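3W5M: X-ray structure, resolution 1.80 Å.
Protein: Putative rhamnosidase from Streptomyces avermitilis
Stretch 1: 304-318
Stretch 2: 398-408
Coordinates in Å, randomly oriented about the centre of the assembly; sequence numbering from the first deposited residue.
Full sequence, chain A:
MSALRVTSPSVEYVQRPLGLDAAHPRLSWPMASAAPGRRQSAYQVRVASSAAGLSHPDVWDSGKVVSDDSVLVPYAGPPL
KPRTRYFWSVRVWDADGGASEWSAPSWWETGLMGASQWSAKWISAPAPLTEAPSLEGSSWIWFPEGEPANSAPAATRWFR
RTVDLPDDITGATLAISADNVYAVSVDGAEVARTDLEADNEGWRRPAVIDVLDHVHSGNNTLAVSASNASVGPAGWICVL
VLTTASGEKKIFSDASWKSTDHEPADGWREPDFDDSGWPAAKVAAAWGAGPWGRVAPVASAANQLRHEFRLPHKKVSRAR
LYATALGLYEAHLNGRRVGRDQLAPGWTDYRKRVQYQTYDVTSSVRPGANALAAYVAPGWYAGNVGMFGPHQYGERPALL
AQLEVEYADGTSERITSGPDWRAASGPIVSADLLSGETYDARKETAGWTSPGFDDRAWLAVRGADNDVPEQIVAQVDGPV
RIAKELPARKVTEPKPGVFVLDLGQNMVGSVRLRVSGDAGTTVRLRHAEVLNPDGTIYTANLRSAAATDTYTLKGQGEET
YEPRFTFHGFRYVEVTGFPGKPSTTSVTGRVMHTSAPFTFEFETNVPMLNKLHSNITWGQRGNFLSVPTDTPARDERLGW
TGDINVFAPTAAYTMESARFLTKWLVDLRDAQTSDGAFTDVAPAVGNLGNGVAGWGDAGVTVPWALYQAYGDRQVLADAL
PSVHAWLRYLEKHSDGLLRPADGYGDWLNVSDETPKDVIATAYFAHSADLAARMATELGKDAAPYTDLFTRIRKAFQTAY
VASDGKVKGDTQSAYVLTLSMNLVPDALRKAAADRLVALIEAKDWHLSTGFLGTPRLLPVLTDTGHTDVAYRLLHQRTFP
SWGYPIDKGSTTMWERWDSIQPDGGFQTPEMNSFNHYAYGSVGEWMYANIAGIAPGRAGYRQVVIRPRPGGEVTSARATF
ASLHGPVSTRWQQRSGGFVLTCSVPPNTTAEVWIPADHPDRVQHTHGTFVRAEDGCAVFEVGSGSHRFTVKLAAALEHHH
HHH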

# COMPACT_ATOMS: atom_id res chain seq x y z
N GLN A 304 -5.86 -24.87 -1.41
CA GLN A 304 -7.04 -25.00 -0.57
C GLN A 304 -6.79 -25.86 0.67
O GLN A 304 -6.21 -26.93 0.57
CB GLN A 304 -8.16 -25.63 -1.40
CG GLN A 304 -8.56 -24.75 -2.59
CD GLN A 304 -9.65 -25.39 -3.44
OE1 GLN A 304 -9.85 -26.63 -3.43
NE2 GLN A 304 -10.34 -24.57 -4.23
N LEU A 305 -7.21 -25.36 1.83
CA LEU A 305 -7.09 -26.10 3.10
C LEU A 305 -8.46 -26.19 3.74
O LEU A 305 -9.24 -25.25 3.66
CB LEU A 305 -6.08 -25.41 4.02
CG LEU A 305 -4.58 -25.57 3.72
CD1 LEU A 305 -4.12 -24.92 2.44
CD2 LEU A 305 -3.84 -24.88 4.88
N ARG A 306 -8.81 -27.33 4.34
CA ARG A 306 -10.15 -27.44 4.91
C ARG A 306 -10.19 -28.42 6.06
O ARG A 306 -9.32 -29.29 6.16
CB ARG A 306 -11.19 -27.90 3.87
CG ARG A 306 -11.01 -29.36 3.45
CD ARG A 306 -11.99 -29.74 2.32
NE ARG A 306 -13.38 -29.36 2.58
CZ ARG A 306 -14.29 -30.12 3.20
NH1 ARG A 306 -13.94 -31.30 3.70
NH2 ARG A 306 -15.52 -29.66 3.34
N HIS A 307 -11.24 -28.27 6.85
CA HIS A 307 -11.50 -29.11 8.00
C HIS A 307 -13.00 -29.18 8.25
O HIS A 307 -13.66 -28.14 8.42
CB HIS A 307 -10.82 -28.50 9.20
CG HIS A 307 -11.06 -29.23 10.48
ND1 HIS A 307 -10.77 -30.57 10.65
CD2 HIS A 307 -11.54 -28.80 11.67
CE1 HIS A 307 -11.07 -30.94 11.88
NE2 HIS A 307 -11.55 -29.89 12.52
N GLU A 308 -13.55 -30.41 8.31
CA GLU A 308 -14.93 -30.60 8.79
C GLU A 308 -14.96 -30.98 10.27
O GLU A 308 -14.02 -31.62 10.78
CB GLU A 308 -15.69 -31.64 7.96
CG GLU A 308 -16.02 -31.11 6.56
CD GLU A 308 -16.93 -32.02 5.74
OE1 GLU A 308 -17.88 -32.59 6.32
OE2 GLU A 308 -16.68 -32.16 4.51
N PHE A 309 -16.02 -30.56 10.94
CA PHE A 309 -16.21 -30.80 12.36
C PHE A 309 -17.69 -30.74 12.70
O PHE A 309 -18.51 -30.17 11.96
CB PHE A 309 -15.41 -29.77 13.20
CG PHE A 309 -15.73 -28.34 12.85
CD1 PHE A 309 -15.16 -27.74 11.71
CD2 PHE A 309 -16.61 -27.60 13.62
CE1 PHE A 309 -15.48 -26.44 11.38
CE2 PHE A 309 -16.93 -26.28 13.30
CZ PHE A 309 -16.37 -25.71 12.17
N ARG A 310 -18.03 -31.33 13.84
CA ARG A 310 -19.39 -31.40 14.33
C ARG A 310 -19.53 -30.45 15.52
O ARG A 310 -18.65 -30.39 16.38
CB ARG A 310 -19.68 -32.86 14.71
CG ARG A 310 -21.13 -33.23 14.98
CD ARG A 310 -21.20 -34.45 15.90
NE ARG A 310 -22.53 -35.07 15.94
CZ ARG A 310 -22.91 -36.00 16.83
NH1 ARG A 310 -22.08 -36.42 17.78
NH2 ARG A 310 -24.15 -36.50 16.78
N LEU A 311 -20.61 -29.68 15.55
CA LEU A 311 -20.94 -28.84 16.69
C LEU A 311 -22.22 -29.38 17.36
O LEU A 311 -23.00 -30.08 16.71
CB LEU A 311 -21.14 -27.39 16.25
CG LEU A 311 -19.92 -26.65 15.69
CD1 LEU A 311 -20.30 -25.22 15.31
CD2 LEU A 311 -18.77 -26.69 16.68
N PRO A 312 -22.43 -29.06 18.66
CA PRO A 312 -23.65 -29.58 19.30
C PRO A 312 -24.93 -28.89 18.82
O PRO A 312 -24.87 -27.77 18.30
CB PRO A 312 -23.42 -29.28 20.79
CG PRO A 312 -22.50 -28.10 20.79
CD PRO A 312 -21.59 -28.32 19.61
N HIS A 313 -26.07 -29.56 18.99
CA HIS A 313 -27.38 -28.94 18.74
C HIS A 313 -27.83 -28.14 19.96
O HIS A 313 -28.69 -28.59 20.73
CB HIS A 313 -28.44 -29.98 18.36
CG HIS A 313 -28.12 -30.75 17.12
ND1 HIS A 313 -28.76 -30.51 15.92
CD2 HIS A 313 -27.22 -31.74 16.89
CE1 HIS A 313 -28.26 -31.32 15.00
NE2 HIS A 313 -27.33 -32.08 15.56
N LYS A 314 -27.21 -26.98 20.15
CA LYS A 314 -27.56 -26.06 21.21
C LYS A 314 -27.61 -24.70 20.60
O LYS A 314 -26.97 -24.44 19.59
CB LYS A 314 -26.45 -25.98 22.27
CG LYS A 314 -26.23 -27.21 23.11
CD LYS A 314 -25.12 -26.89 24.09
CE LYS A 314 -24.58 -28.16 24.69
NZ LYS A 314 -23.47 -27.83 25.63
N LYS A 315 -28.31 -23.80 21.28
CA LYS A 315 -28.42 -22.42 20.86
C LYS A 315 -27.06 -21.70 20.98
O LYS A 315 -26.46 -21.68 22.04
CB LYS A 315 -29.50 -21.73 21.69
CG LYS A 315 -29.60 -20.22 21.53
CD LYS A 315 -30.07 -19.82 20.13
CE LYS A 315 -30.41 -18.34 20.08
NZ LYS A 315 -31.61 -18.03 20.92
N VAL A 316 -26.59 -21.13 19.87
CA VAL A 316 -25.34 -20.36 19.80
C VAL A 316 -25.59 -18.96 20.31
O VAL A 316 -26.54 -18.29 19.88
CB VAL A 316 -24.80 -20.30 18.35
CG1 VAL A 316 -23.59 -19.39 18.23
CG2 VAL A 316 -24.50 -21.70 17.84
N SER A 317 -24.75 -18.51 21.24
CA SER A 317 -24.82 -17.14 21.68
C SER A 317 -23.86 -16.26 20.88
O SER A 317 -24.13 -15.07 20.69
CB SER A 317 -24.56 -17.02 23.19
OG SER A 317 -23.29 -17.56 23.53
N ARG A 318 -22.75 -16.83 20.38
CA ARG A 318 -21.73 -16.02 19.68
C ARG A 318 -20.71 -16.92 19.00
O ARG A 318 -20.40 -17.99 19.51
CB ARG A 318 -21.03 -15.15 20.72
CG ARG A 318 -20.15 -14.05 20.19
CD ARG A 318 -19.49 -13.34 21.36
NE ARG A 318 -18.30 -14.06 21.82
CZ ARG A 318 -17.37 -13.52 22.61
NH1 ARG A 318 -17.49 -12.25 23.01
NH2 ARG A 318 -16.31 -14.23 22.99
N ALA A 398 1.74 -20.13 5.30
CA ALA A 398 1.14 -20.81 6.42
C ALA A 398 -0.09 -20.08 6.95
O ALA A 398 -0.17 -18.86 6.86
CB ALA A 398 2.18 -21.03 7.53
N LEU A 399 -1.03 -20.85 7.49
CA LEU A 399 -2.30 -20.36 8.04
C LEU A 399 -2.38 -20.60 9.55
O LEU A 399 -1.99 -21.66 10.04
CB LEU A 399 -3.47 -21.13 7.37
CG LEU A 399 -4.87 -20.81 7.90
CD1 LEU A 399 -5.37 -19.42 7.52
CD2 LEU A 399 -5.88 -21.88 7.45
N LEU A 400 -2.95 -19.64 10.28
CA LEU A 400 -3.31 -19.83 11.68
C LEU A 400 -4.78 -19.45 11.83
O LEU A 400 -5.20 -18.35 11.46
CB LEU A 400 -2.41 -18.95 12.58
CG LEU A 400 -2.54 -19.17 14.09
CD1 LEU A 400 -1.88 -20.50 14.45
CD2 LEU A 400 -1.88 -18.04 14.85
N ALA A 401 -5.60 -20.38 12.32
CA ALA A 401 -7.04 -20.07 12.45
C ALA A 401 -7.63 -20.67 13.73
O ALA A 401 -7.31 -21.81 14.09
CB ALA A 401 -7.80 -20.57 11.23
N GLN A 402 -8.46 -19.90 14.40
CA GLN A 402 -9.12 -20.32 15.66
C GLN A 402 -10.56 -19.85 15.68
O GLN A 402 -10.83 -18.66 15.71
CB GLN A 402 -8.40 -19.72 16.86
CG GLN A 402 -8.90 -20.13 18.24
CD GLN A 402 -7.78 -19.95 19.28
OE1 GLN A 402 -6.69 -20.49 19.11
NE2 GLN A 402 -8.06 -19.21 20.35
N LEU A 403 -11.48 -20.81 15.60
CA LEU A 403 -12.90 -20.53 15.64
C LEU A 403 -13.43 -20.87 17.02
O LEU A 403 -13.22 -21.99 17.52
CB LEU A 403 -13.62 -21.38 14.57
CG LEU A 403 -15.15 -21.38 14.62
CD1 LEU A 403 -15.71 -20.05 14.14
CD2 LEU A 403 -15.67 -22.55 13.78
N GLU A 404 -14.07 -19.89 17.64
CA GLU A 404 -14.62 -20.04 18.99
C GLU A 404 -16.12 -19.87 18.96
O GLU A 404 -16.62 -18.84 18.55
CB GLU A 404 -14.01 -19.00 19.91
CG GLU A 404 -12.49 -19.22 19.98
CD GLU A 404 -11.81 -18.31 20.98
OE1 GLU A 404 -12.53 -17.56 21.70
OE2 GLU A 404 -10.56 -18.35 21.04
N VAL A 405 -16.82 -20.89 19.39
CA VAL A 405 -18.28 -20.83 19.46
C VAL A 405 -18.71 -20.91 20.92
O VAL A 405 -18.33 -21.85 21.62
CB VAL A 405 -18.91 -22.02 18.72
CG1 VAL A 405 -20.41 -21.78 18.58
CG2 VAL A 405 -18.22 -22.21 17.36
N GLU A 406 -19.49 -19.92 21.37
CA GLU A 406 -20.05 -19.88 22.74
C GLU A 406 -21.52 -20.25 22.64
O GLU A 406 -22.21 -19.79 21.73
CB GLU A 406 -19.98 -18.50 23.35
CG GLU A 406 -18.70 -17.71 23.10
CD GLU A 406 -17.62 -17.90 24.15
OE1 GLU A 406 -17.52 -19.00 24.76
OE2 GLU A 406 -16.84 -16.94 24.35
N TYR A 407 -21.99 -21.01 23.61
CA TYR A 407 -23.38 -21.46 23.63
C TYR A 407 -24.13 -20.81 24.80
O TYR A 407 -23.51 -20.38 25.78
CB TYR A 407 -23.40 -23.00 23.68
CG TYR A 407 -22.94 -23.61 22.38
CD1 TYR A 407 -23.80 -23.65 21.26
CD2 TYR A 407 -21.65 -24.11 22.23
CE1 TYR A 407 -23.38 -24.18 20.06
CE2 TYR A 407 -21.23 -24.66 21.02
CZ TYR A 407 -22.11 -24.69 19.93
OH TYR A 407 -21.73 -25.22 18.72
N ALA A 408 -25.46 -20.67 24.65
CA ALA A 408 -26.28 -19.97 25.62
C ALA A 408 -26.23 -20.63 26.99
O ALA A 408 -26.40 -19.95 27.98
CB ALA A 408 -27.74 -19.81 25.13
O HOH W 1 -23.70 -25.67 17.09
O HOH W 2 -16.94 -16.53 20.45

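Stretch 1 meets strand 398-407 in two ways. Strand 304-311 packs across it at a distance, with axes 10.1 Å apart at closest approach and N-to-C directions 29° apart. Strand 316-318 lies beside it and bonds to it edge to edge, antiparallel. The loop between these two strands of stretch 1 bends round the ring of Tyr407. Together the two stretches bury 721 Å².

The closest contacts of the long strand are made by its side chains. Leu305, Phe309 and Leu311 point toward stretch 2, while the intervening His307 is out of reach. Leu305 CD2 reaches Leu399 CD2 at 4.4 Å, a loose apolar contact. Phe309 reaches further: its CZ lies 3.6 Å from Leu403 CD2, so the ring tip presses on the leucine methyl. Leu311 CD1 sits 4.2 Å from Val405 CG2. These contacts are apolar and without direction, so fit of shape is what matters in them.

Tyr407 is the main bump, with the largest area covered by the other stretch. Its CA-to-CB bond points away overall, but chi1 is m (-70°) and the ring end comes nearer stretch 1. The hollow that receives it is built from Leu311, Pro312, Lys314, Lys315 and Val316. Pro312 covers one face of the ring: its CG is 4.0 Å from the ring centroid, a CH-pi contact, and 3.5 Å from Tyr407 CZ. Lys314 O and Lys315 O lie at the ring edge, 3.6 Å from Tyr407 CE1 and 3.4 Å from Tyr407 CD1 respectively. Val316 CG2 packs 3.5 Å from Tyr407 CE1. At the tip, Tyr407 OH lies 3.3 Å from Leu311 CB and 3.2 Å from Pro312 CD. The hydroxyl is not left unpaired there. It donates to water 1 (Tyr407 OH to water O, 2.6 Å), which in turn donates to Pro312 O (water O to Pro312 O, 2.7 Å). The water thus ties the tyrosine tip to the loop backbone.

The backbone bonds follow. Ala408 N donates to Lys315 O at 3.0 Å, nearly straight. Val316 pairs with Tyr407 without hydrogen bonds, their CA atoms 4.4 Å apart. Val316 CG1 also meets Val405 CG1 at 4.0 Å. A beta bulge then shifts the register by one residue. Here Glu406 O accepts from Ser317 N at 2.9 Å and from Arg318 N at 3.3 Å. Ser317 OG adds a weak bond to Glu406 O at 3.1 Å. Beyond the bulge, Glu406 N donates to Arg318 O at 2.8 Å, and Val405 CA makes a CA-H...O contact with Arg318 O at 3.5 Å.

Arg318 and Glu406 project from the same face of the sheet. Their opposite charges meet in a salt bridge, Arg318 NH2 to Glu406 OE2, at 3.1 Å. Water 2 accepts from Arg318 NE at 3.1 Å (NE to water O) and donates to Glu404 O at 3.0 Å (water O to Glu404 O). It links the arginine side chain to the strand backbone.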